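Local coordinates for protein glycosyl hydrolase (Rhizobium leguminosarum bv. trifolii, PDB 5NDX) that probably hydrolyses O-glycosidic bonds as a bacterial alpha-L-iduronidase of glycosyl hydrolase family 39, built around a TIM barrel, at residues Arg39-Tyr44 and Thr324-Phe329; Asp267-Leu270 and His275-Trp278; His314-Ile317 and Gln322-Ile325; Ile360-Lys363 and Met369-Leu372. The protein carries 2 engineered substitutions. One frame throughout, in Å; residues are numbered along the deposited sequence. Where two conformers were deposited one is given.

Contact 1. Residues Arg39-Tyr44 and Thr324-Phe329; sequences RQMLAY and TIFAYF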
# COMPACT_ATOMS: atom_id res chain seq x y z
N ARG A 39 8.06 12.93 2.99
CA ARG A 39 7.56 13.71 1.85
C ARG A 39 7.97 13.05 0.50
O ARG A 39 7.15 12.87 -0.39
CB ARG A 39 8.04 15.18 1.92
CG ARG A 39 7.55 16.00 0.73
CD ARG A 39 7.69 17.53 0.87
NE ARG A 39 7.19 18.07 -0.42
CZ ARG A 39 5.93 18.42 -0.71
NH1 ARG A 39 4.97 18.43 0.19
NH2 ARG A 39 5.64 18.83 -1.95
N GLN A 40 9.22 12.63 0.40
CA GLN A 40 9.69 11.92 -0.79
C GLN A 40 8.94 10.59 -0.95
O GLN A 40 8.51 10.28 -2.05
CB GLN A 40 11.18 11.68 -0.76
CG GLN A 40 11.72 11.35 -2.12
CD GLN A 40 13.21 11.02 -2.10
OE1 GLN A 40 14.10 11.89 -1.82
NE2 GLN A 40 13.51 9.83 -2.46
N MET A 41 8.78 9.87 0.15
CA MET A 41 8.09 8.58 0.11
C MET A 41 6.65 8.69 -0.42
O MET A 41 6.20 7.81 -1.14
CB MET A 41 8.10 7.95 1.48
CG MET A 41 9.50 7.56 1.92
SD MET A 41 9.60 7.36 3.69
CE MET A 41 11.21 6.55 3.82
N LEU A 42 5.95 9.77 -0.05
CA LEU A 42 4.56 9.95 -0.47
C LEU A 42 4.39 10.11 -1.98
O LEU A 42 3.34 9.79 -2.49
CB LEU A 42 3.89 11.11 0.26
CG LEU A 42 3.72 10.93 1.74
CD1 LEU A 42 3.12 12.18 2.36
CD2 LEU A 42 2.86 9.75 2.06
N ALA A 43 5.40 10.61 -2.67
CA ALA A 43 5.40 10.65 -4.13
C ALA A 43 5.36 9.25 -4.70
O ALA A 43 4.61 8.99 -5.64
CB ALA A 43 6.64 11.37 -4.62
N TYR A 44 6.21 8.34 -4.17
CA TYR A 44 6.13 6.94 -4.66
C TYR A 44 4.83 6.28 -4.27
O TYR A 44 4.23 5.59 -5.09
CB TYR A 44 7.23 6.06 -4.13
CG TYR A 44 8.62 6.49 -4.39
CD1 TYR A 44 9.33 6.10 -5.54
CD2 TYR A 44 9.26 7.28 -3.46
CE1 TYR A 44 10.66 6.46 -5.69
CE2 TYR A 44 10.54 7.68 -3.65
CZ TYR A 44 11.24 7.28 -4.75
OH TYR A 44 12.54 7.77 -4.76
N THR A 324 9.24 -2.25 6.20
CA THR A 324 9.27 -0.92 5.58
C THR A 324 9.27 -1.15 4.07
O THR A 324 9.80 -2.17 3.56
CB THR A 324 10.52 -0.11 5.99
OG1 THR A 324 11.70 -0.68 5.44
CG2 THR A 324 10.69 -0.09 7.53
N ILE A 325 8.67 -0.21 3.36
CA ILE A 325 8.57 -0.27 1.94
C ILE A 325 9.79 0.36 1.25
O ILE A 325 9.94 0.23 0.00
CB ILE A 325 7.25 0.34 1.38
CG1 ILE A 325 6.94 1.71 1.96
CG2 ILE A 325 6.13 -0.65 1.57
CD1 ILE A 325 5.90 2.51 1.23
N PHE A 326 10.63 1.07 2.00
CA PHE A 326 11.91 1.54 1.46
C PHE A 326 13.03 1.15 2.41
O PHE A 326 12.80 1.06 3.60
CB PHE A 326 11.96 3.06 1.31
CG PHE A 326 10.90 3.63 0.40
CD1 PHE A 326 9.68 3.95 0.90
CD2 PHE A 326 11.16 3.83 -0.94
CE1 PHE A 326 8.69 4.46 0.09
CE2 PHE A 326 10.16 4.31 -1.79
CZ PHE A 326 8.93 4.63 -1.27
N ALA A 327 14.22 0.93 1.84
CA ALA A 327 15.45 0.88 2.60
C ALA A 327 16.06 2.30 2.65
O ALA A 327 16.37 2.91 1.63
CB ALA A 327 16.40 -0.10 1.95
N TYR A 328 16.17 2.83 3.85
CA TYR A 328 16.68 4.16 4.13
C TYR A 328 18.20 4.05 4.29
O TYR A 328 18.69 3.22 5.04
CB TYR A 328 16.02 4.69 5.43
CG TYR A 328 16.66 5.93 5.97
CD1 TYR A 328 16.35 7.20 5.46
CD2 TYR A 328 17.61 5.85 6.99
CE1 TYR A 328 16.98 8.35 5.93
CE2 TYR A 328 18.25 6.99 7.47
CZ TYR A 328 17.94 8.24 6.95
OH TYR A 328 18.63 9.36 7.42
N PHE A 329 18.93 4.84 3.53
CA PHE A 329 20.36 5.04 3.69
C PHE A 329 20.58 6.47 4.14
O PHE A 329 20.13 7.42 3.48
CB PHE A 329 21.06 4.91 2.35
CG PHE A 329 21.11 3.52 1.82
CD1 PHE A 329 20.04 2.98 1.11
CD2 PHE A 329 22.23 2.76 2.04
CE1 PHE A 329 20.10 1.69 0.62
CE2 PHE A 329 22.30 1.48 1.55
CZ PHE A 329 21.23 0.96 0.82
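The ring of Phe326 meets the ring of Tyr44 over one of the tyrosine's faces, with Phe326 CE2 3.5 Å above the plane and displaced toward the rim. The two planes are inclined at 55° and their centroids lie 5.0 Å apart, an inclined pair. Seen from the phenylalanine, Tyr44 CB sits at the ring edge, close to its plane. In the plane of the tyrosine ring lies Gln40 NE2, which makes a weak hydrogen bond to Tyr44 OH one helical turn along. Met41 touches Phe326 CE1 with its CG at 3.7 Å; in one of its two modelled conformers, SD also comes obliquely to within 5.2 Å of the Phe326 centroid, a Met-aromatic contact. With CG anti to the carbonyl carbon (chi1 -66°) and the chain extended beyond it, the methionine runs alongside the phenylalanine, the two pointing opposite ways. Met41 and Tyr44, on the same helix 36-45, thus share the outer end of the Phe326 ring on strand 326-330, and Leu366 of helix 364-372 also touches this side chain. No hydrogen bond links 39-44 to 324-329; helix and strand are joined by dispersion and aromatic contacts in a buried, apolar interface.

Contact 2. Residues Asp267-Leu270 and His275-Trp278; sequences DPQL and HHSW. With 8U8 ((2~{R},3~{S},4~{S},5~{R},6~{S})-6-(4-methyl-2-oxidanylidene-chromen-7-yl)oxy-3,4,5-tris(oxidanyl)oxane-2-carboxylic acid), chain M.
Gln269 reaches His276 with its amide oxygen, OE1 lying 3.1 Å above the imidazole plane and over the ring centre. CG stands anti to the backbone N (chi1 -174°) and the chain continues extended, which carries the amide across the histidine; the amide and ring planes are only 27° apart. Although Gln269 OE1 is 3.2 Å from His276 NE2, the angle is too poor for a hydrogen bond. The polar ends are served otherwise: Gln269 NE2 bonds Asn225 O, His276 ND1 bonds Asp230, and a water donates to Gln269 OE1 at 2.7 Å while accepting from Trp278 NE1 at 2.9 Å. A second water lies in the plane of the imidazole and joins His276 NE2 to Leu270 O. Trp278 takes the less common rotamer with CG between the backbone N and the carbonyl carbon (chi1 50°), which brings the six-membered part of the indole to Pro268, whose CG is 3.8 Å from Trp278 CZ3. His276 CB covers a face of the same indole. Leu270 CD2 comes within 3.8 Å of C10 on the coumarin of the bound glycoside. This is a loop following barrel strand 261-263, folded back on itself beside the ligand pocket of a TIM-barrel glycosidase.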
# COMPACT_ATOMS: atom_id res chain seq x y z
N ASP A 267 -0.24 -7.54 8.74
CA ASP A 267 1.16 -7.77 8.41
C ASP A 267 1.52 -9.24 8.69
O ASP A 267 0.90 -9.88 9.52
CB ASP A 267 2.07 -6.81 9.22
CG ASP A 267 1.64 -5.34 9.05
OD1 ASP A 267 1.83 -4.75 7.93
OD2 ASP A 267 1.09 -4.79 10.03
N PRO A 268 2.50 -9.77 7.99
CA PRO A 268 2.83 -11.18 8.23
C PRO A 268 3.42 -11.43 9.60
O PRO A 268 3.23 -12.51 10.16
CB PRO A 268 3.80 -11.52 7.11
CG PRO A 268 4.03 -10.28 6.33
CD PRO A 268 3.21 -9.18 6.85
N GLN A 269 4.12 -10.45 10.16
CA GLN A 269 4.66 -10.60 11.51
C GLN A 269 4.58 -9.30 12.29
O GLN A 269 4.95 -8.21 11.79
CB GLN A 269 6.10 -11.10 11.47
CG GLN A 269 6.70 -11.43 12.85
CD GLN A 269 8.01 -12.21 12.83
OE1 GLN A 269 8.70 -12.28 11.80
NE2 GLN A 269 8.35 -12.81 13.97
N LEU A 270 4.12 -9.42 13.53
CA LEU A 270 4.17 -8.32 14.51
C LEU A 270 5.58 -7.77 14.70
O LEU A 270 6.58 -8.49 14.52
CB LEU A 270 3.59 -8.74 15.88
CG LEU A 270 2.07 -8.80 15.86
CD1 LEU A 270 1.48 -10.07 16.52
CD2 LEU A 270 1.44 -7.50 16.44
N HIS A 275 14.48 -7.25 13.06
CA HIS A 275 15.15 -7.55 11.80
C HIS A 275 14.73 -8.93 11.28
O HIS A 275 14.97 -9.94 11.92
CB HIS A 275 16.65 -7.44 11.96
CG HIS A 275 17.06 -6.08 12.37
ND1 HIS A 275 17.14 -5.04 11.47
CD2 HIS A 275 17.32 -5.55 13.59
CE1 HIS A 275 17.50 -3.95 12.11
NE2 HIS A 275 17.63 -4.23 13.39
N HIS A 276 13.94 -8.90 10.19
CA HIS A 276 13.54 -10.09 9.48
C HIS A 276 13.79 -9.76 8.01
O HIS A 276 13.03 -8.99 7.38
CB HIS A 276 12.08 -10.39 9.73
CG HIS A 276 11.71 -10.57 11.17
ND1 HIS A 276 12.12 -11.66 11.92
CD2 HIS A 276 10.97 -9.80 12.01
CE1 HIS A 276 11.63 -11.56 13.14
NE2 HIS A 276 10.94 -10.44 13.22
N SER A 277 14.86 -10.34 7.48
CA SER A 277 15.41 -10.00 6.18
C SER A 277 14.53 -10.28 4.95
O SER A 277 14.67 -9.63 3.92
CB SER A 277 16.76 -10.66 6.01
OG SER A 277 17.72 -9.98 6.81
N TRP A 278 13.59 -11.19 5.11
CA TRP A 278 12.62 -11.45 4.11
C TRP A 278 11.75 -10.23 3.72
O TRP A 278 11.18 -10.23 2.64
CB TRP A 278 11.71 -12.63 4.49
CG TRP A 278 11.09 -12.63 5.81
CD1 TRP A 278 11.54 -13.35 6.92
CD2 TRP A 278 9.86 -12.02 6.20
NE1 TRP A 278 10.69 -13.14 7.97
CE2 TRP A 278 9.65 -12.34 7.56
CE3 TRP A 278 8.94 -11.16 5.55
CZ2 TRP A 278 8.53 -11.90 8.26
CZ3 TRP A 278 7.83 -10.77 6.22
CH2 TRP A 278 7.63 -11.13 7.56
C15 8U8 M . 1.59 -4.32 22.99
C13 8U8 M . 0.78 -5.07 22.12
C14 8U8 M . 0.04 -6.13 22.64
C16 8U8 M . -0.81 -6.88 21.82
O9 8U8 M . -1.41 -7.82 22.35
O8 8U8 M . -0.93 -6.61 20.47
C11 8U8 M . -0.30 -5.50 19.95
C10 8U8 M . -0.55 -5.16 18.61
C12 8U8 M . 0.57 -4.73 20.76
C7 8U8 M . 1.15 -3.59 20.18
C8 8U8 M . 0.90 -3.25 18.85
C9 8U8 M . 0.06 -4.04 18.05
O2 8U8 M . -0.24 -3.73 16.73
C5 8U8 M . 0.63 -2.94 15.84
O1 8U8 M . 1.97 -3.45 15.93
C1 8U8 M . 3.00 -2.68 15.45
C6 8U8 M . 3.84 -3.64 14.83
O7 8U8 M . 5.03 -3.35 14.76
O6 8U8 M . 3.29 -4.64 14.41
C2 8U8 M . 2.65 -1.65 14.32
O5 8U8 M . 2.51 -2.37 13.07
C3 8U8 M . 1.37 -0.76 14.65
O4 8U8 M . 1.76 0.56 14.83
C4 8U8 M . 0.60 -1.29 15.90
O3 8U8 M . -0.73 -0.64 15.93
O HOH W 1 10.15 -14.22 10.64
O HOH W 2 9.19 -9.37 15.20

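Contact 3. Residues His314-Ile317 and Gln322-Ile325; sequences HAFI and QRTI. With 8U8 ((2~{R},3~{S},4~{S},5~{R},6~{S})-6-(4-methyl-2-oxidanylidene-chromen-7-yl)oxy-3,4,5-tris(oxidanyl)oxane-2-carboxylic acid), chain M.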
# COMPACT_ATOMS: atom_id res chain seq x y z
N HIS A 314 3.21 -0.85 6.79
CA HIS A 314 4.56 -1.05 6.32
C HIS A 314 5.23 0.17 5.73
O HIS A 314 6.22 0.03 5.00
CB HIS A 314 4.66 -2.28 5.41
CG HIS A 314 3.96 -2.19 4.08
ND1 HIS A 314 3.15 -1.14 3.67
CD2 HIS A 314 3.98 -3.06 3.05
CE1 HIS A 314 2.70 -1.38 2.46
NE2 HIS A 314 3.21 -2.53 2.05
N ALA A 315 4.71 1.35 6.08
CA ALA A 315 5.30 2.61 5.62
C ALA A 315 6.20 3.27 6.64
O ALA A 315 6.52 4.44 6.51
CB ALA A 315 4.22 3.56 5.09
N PHE A 316 6.59 2.54 7.68
CA PHE A 316 7.59 2.96 8.66
C PHE A 316 8.87 3.19 7.90
O PHE A 316 9.04 2.67 6.76
CB PHE A 316 7.82 1.89 9.74
CG PHE A 316 6.66 1.70 10.65
CD1 PHE A 316 6.52 2.48 11.77
CD2 PHE A 316 5.68 0.72 10.38
CE1 PHE A 316 5.42 2.32 12.62
CE2 PHE A 316 4.59 0.55 11.23
CZ PHE A 316 4.45 1.35 12.34
N ILE A 317 9.74 4.02 8.48
CA ILE A 317 11.05 4.34 7.89
C ILE A 317 12.11 3.48 8.57
O ILE A 317 12.13 3.44 9.76
CB ILE A 317 11.41 5.84 8.10
CG1 ILE A 317 10.35 6.70 7.44
CG2 ILE A 317 12.76 6.14 7.49
CD1 ILE A 317 10.62 8.18 7.48
N GLN A 322 13.69 -4.42 8.09
CA GLN A 322 12.50 -3.99 8.84
C GLN A 322 11.26 -3.99 7.97
O GLN A 322 11.40 -4.10 6.75
CB GLN A 322 12.82 -2.65 9.47
CG GLN A 322 13.93 -2.82 10.52
CD GLN A 322 14.40 -1.51 11.10
OE1 GLN A 322 14.58 -0.52 10.39
NE2 GLN A 322 14.54 -1.47 12.39
N ARG A 323 10.06 -3.91 8.56
CA ARG A 323 8.81 -3.92 7.79
C ARG A 323 8.52 -2.54 7.26
O ARG A 323 7.74 -1.72 7.84
CB ARG A 323 7.67 -4.40 8.62
CG ARG A 323 6.32 -4.55 7.87
CD ARG A 323 5.35 -5.30 8.82
NE ARG A 323 4.77 -4.36 9.56
CZ ARG A 323 4.40 -4.36 10.83
NH1 ARG A 323 4.41 -5.38 11.68
NH2 ARG A 323 3.93 -3.21 11.18
N THR A 324 9.24 -2.25 6.20
CA THR A 324 9.27 -0.92 5.58
C THR A 324 9.27 -1.15 4.07
O THR A 324 9.80 -2.17 3.56
CB THR A 324 10.52 -0.11 5.99
OG1 THR A 324 11.70 -0.68 5.44
CG2 THR A 324 10.69 -0.09 7.53
N ILE A 325 8.67 -0.21 3.36
CA ILE A 325 8.57 -0.27 1.94
C ILE A 325 9.79 0.36 1.25
O ILE A 325 9.94 0.23 0.00
CB ILE A 325 7.25 0.34 1.38
CG1 ILE A 325 6.94 1.71 1.96
CG2 ILE A 325 6.13 -0.65 1.57
CD1 ILE A 325 5.90 2.51 1.23
C15 8U8 M . 1.59 -4.32 22.99
C13 8U8 M . 0.78 -5.07 22.12
C14 8U8 M . 0.04 -6.13 22.64
C16 8U8 M . -0.81 -6.88 21.82
O9 8U8 M . -1.41 -7.82 22.35
O8 8U8 M . -0.93 -6.61 20.47
C11 8U8 M . -0.30 -5.50 19.95
C10 8U8 M . -0.55 -5.16 18.61
C12 8U8 M . 0.57 -4.73 20.76
C7 8U8 M . 1.15 -3.59 20.18
C8 8U8 M . 0.90 -3.25 18.85
C9 8U8 M . 0.06 -4.04 18.05
O2 8U8 M . -0.24 -3.73 16.73
C5 8U8 M . 0.63 -2.94 15.84
O1 8U8 M . 1.97 -3.45 15.93
C1 8U8 M . 3.00 -2.68 15.45
C6 8U8 M . 3.84 -3.64 14.83
O7 8U8 M . 5.03 -3.35 14.76
O6 8U8 M . 3.29 -4.64 14.41
C2 8U8 M . 2.65 -1.65 14.32
O5 8U8 M . 2.51 -2.37 13.07
C3 8U8 M . 1.37 -0.76 14.65
O4 8U8 M . 1.76 0.56 14.83
C4 8U8 M . 0.60 -1.29 15.90
O3 8U8 M . -0.73 -0.64 15.93
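Ile325 CG2 sits squarely over the imidazole of His314, 3.4 Å from the ring centroid and 5° off its normal, a CH-pi contact. The histidine puts CG between the backbone N and the carbonyl carbon, and its ring crosses the isoleucine at about a right angle; His314 ND1 is hydrogen-bonded to Thr25. Beside this pair the backbones run close: Thr324 CA makes a CA-H...O contact of 3.2 Å with His314 O, and Thr324 CB lies 3.2 Å from Phe316 O. This is the tight half. Toward the ligand the contact is looser. Phe316 and Arg323 run alongside each other toward the sugar, their planes 63° apart, and their nearest atoms, Phe316 CE2 and Arg323 NH2, are 3.8 Å apart. A bend at chi3 (88°) turns the guanidinium to the sugar, where Arg323 NH1 donates almost straight to carboxylate oxygen O6 at 3.0 Å. Arg323 NH2 also points to hydroxyl O5, at a modelled distance too short to be taken literally. Backbone carbonyls of Asp313 and Gln269 take further N-H groups, so the guanidinium is gripped from several sides. Its positive charge would favour the ligand's carboxylate. Phe316 is stacked on Trp272 and places its ring edge toward O4. Arg323, centre of an inverse gamma turn, and Phe316 thus line the uronate-binding pocket, in the loop after the last barrel strand, 307-310.

Contact 4. Residues Ile360-Lys363 and Met369-Leu372; sequences IIKK and MELL
Lys362, at the end of strand 358-362, and Glu370, on helix 364-372, face each other with their CA atoms 11.0 Å apart, so side chains alone span the gap between the backbones. They do so with a salt bridge in which Lys362 NZ donates to Glu370 OE2 at 2.8 Å. The ammonium approaches OE2 on the syn side, 25° out of the carboxylate plane, with Glu370 OE1 farther off at 3.3 Å from Lys362 NZ. The lysine is bent at chi3 (35°), which swings CE and NZ round to the acid; Lys362 CE itself stands 3.1 Å from Glu370 OE2. The glutamate instead reaches out extended beyond CG, and the two chains cross at about a right angle. Both residues are buried, and each polar end has a second partner: Lys362 NZ also forms a salt bridge with Glu491, and Glu370 OE1 is hydrogen-bonded to Ser588. Two carboxylates around one ammonium would be expected to keep the lysine protonated. Lys363, at the N-cap position, separates the strand from the helix. Strand 358-362 pairs antiparallel with strand 326-330, while Ile360 and Lys362 pack on helix 36-45 and Ile361 on helix 480-489; the salt bridge therefore ties strand 358-362 of this two-stranded antiparallel sheet to the helix that directly follows it.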
# COMPACT_ATOMS: atom_id res chain seq x y z
N ILE A 360 16.62 6.65 -0.46
CA ILE A 360 15.71 5.54 -0.22
C ILE A 360 15.57 4.70 -1.47
O ILE A 360 15.47 5.21 -2.59
CB ILE A 360 14.32 5.96 0.28
CG1 ILE A 360 13.68 7.03 -0.60
CG2 ILE A 360 14.45 6.40 1.72
CD1 ILE A 360 12.31 7.45 -0.12
N ILE A 361 15.58 3.38 -1.25
CA ILE A 361 15.42 2.41 -2.28
C ILE A 361 14.15 1.59 -2.03
O ILE A 361 13.92 1.10 -0.93
CB ILE A 361 16.66 1.51 -2.32
CG1 ILE A 361 17.93 2.29 -2.64
CG2 ILE A 361 16.49 0.41 -3.33
CD1 ILE A 361 17.98 2.95 -4.02
N LYS A 362 13.31 1.45 -3.04
CA LYS A 362 12.09 0.61 -2.98
C LYS A 362 12.31 -0.84 -2.72
O LYS A 362 13.16 -1.47 -3.32
CB LYS A 362 11.32 0.68 -4.31
CG LYS A 362 10.59 1.95 -4.45
CD LYS A 362 10.03 2.37 -5.84
CE LYS A 362 9.53 1.33 -6.75
NZ LYS A 362 8.78 1.97 -7.93
N LYS A 363 11.47 -1.37 -1.87
CA LYS A 363 11.52 -2.77 -1.46
C LYS A 363 10.26 -3.51 -1.93
O LYS A 363 9.30 -2.86 -2.40
CB LYS A 363 11.63 -2.82 0.07
CG LYS A 363 13.01 -2.45 0.59
CD LYS A 363 13.01 -2.26 2.11
CE LYS A 363 12.73 -3.55 2.87
NZ LYS A 363 12.56 -3.21 4.29
N MET A 369 2.70 -4.23 -4.42
CA MET A 369 1.49 -3.40 -4.55
C MET A 369 1.38 -2.68 -5.88
O MET A 369 0.25 -2.49 -6.38
CB MET A 369 1.37 -2.45 -3.36
CG MET A 369 1.18 -3.24 -2.06
SD MET A 369 1.06 -2.14 -0.67
CE MET A 369 -0.70 -2.03 -0.46
N GLU A 370 2.51 -2.32 -6.48
CA GLU A 370 2.52 -1.82 -7.85
C GLU A 370 1.94 -2.82 -8.86
O GLU A 370 1.15 -2.43 -9.71
CB GLU A 370 3.92 -1.42 -8.32
CG GLU A 370 4.47 -0.18 -7.63
CD GLU A 370 5.83 0.33 -8.18
OE1 GLU A 370 5.92 1.02 -9.24
OE2 GLU A 370 6.84 0.05 -7.53
N LEU A 371 2.34 -4.08 -8.75
CA LEU A 371 1.82 -5.11 -9.58
C LEU A 371 0.35 -5.36 -9.33
O LEU A 371 -0.43 -5.44 -10.27
CB LEU A 371 2.61 -6.43 -9.46
CG LEU A 371 3.79 -6.59 -10.41
CD1 LEU A 371 4.79 -5.51 -10.26
CD2 LEU A 371 4.52 -7.91 -10.16
N LEU A 372 -0.00 -5.53 -8.08
CA LEU A 372 -1.40 -5.79 -7.71
C LEU A 372 -2.37 -4.63 -8.12
O LEU A 372 -3.56 -4.86 -8.39
CB LEU A 372 -1.52 -6.09 -6.21
CG LEU A 372 -0.84 -7.36 -5.70
CD1 LEU A 372 -0.70 -7.34 -4.20
CD2 LEU A 372 -1.65 -8.55 -6.08

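All four contacts are buried, but they differ in what they join. Contacts 1 and 4 share the two-stranded sheet 326-330/358-362, whose backbones pair through Ala327 N and Ile361 O; contact 1 seals it to helix 36-45 with apolar and aromatic groups, contact 4 ties it to helix 364-372 with charge. Contacts 2 and 3 each fold a single loop back on itself and both touch the ligand, adjoining where Gln269 O accepts from Arg323 NH1. Water and amide chemistry mark contact 2, direct ligand bonds contact 3. Contact 3 also shares Thr324 and Ile325 with contact 1 and meets contact 4 through Lys363, linking pocket and sheet.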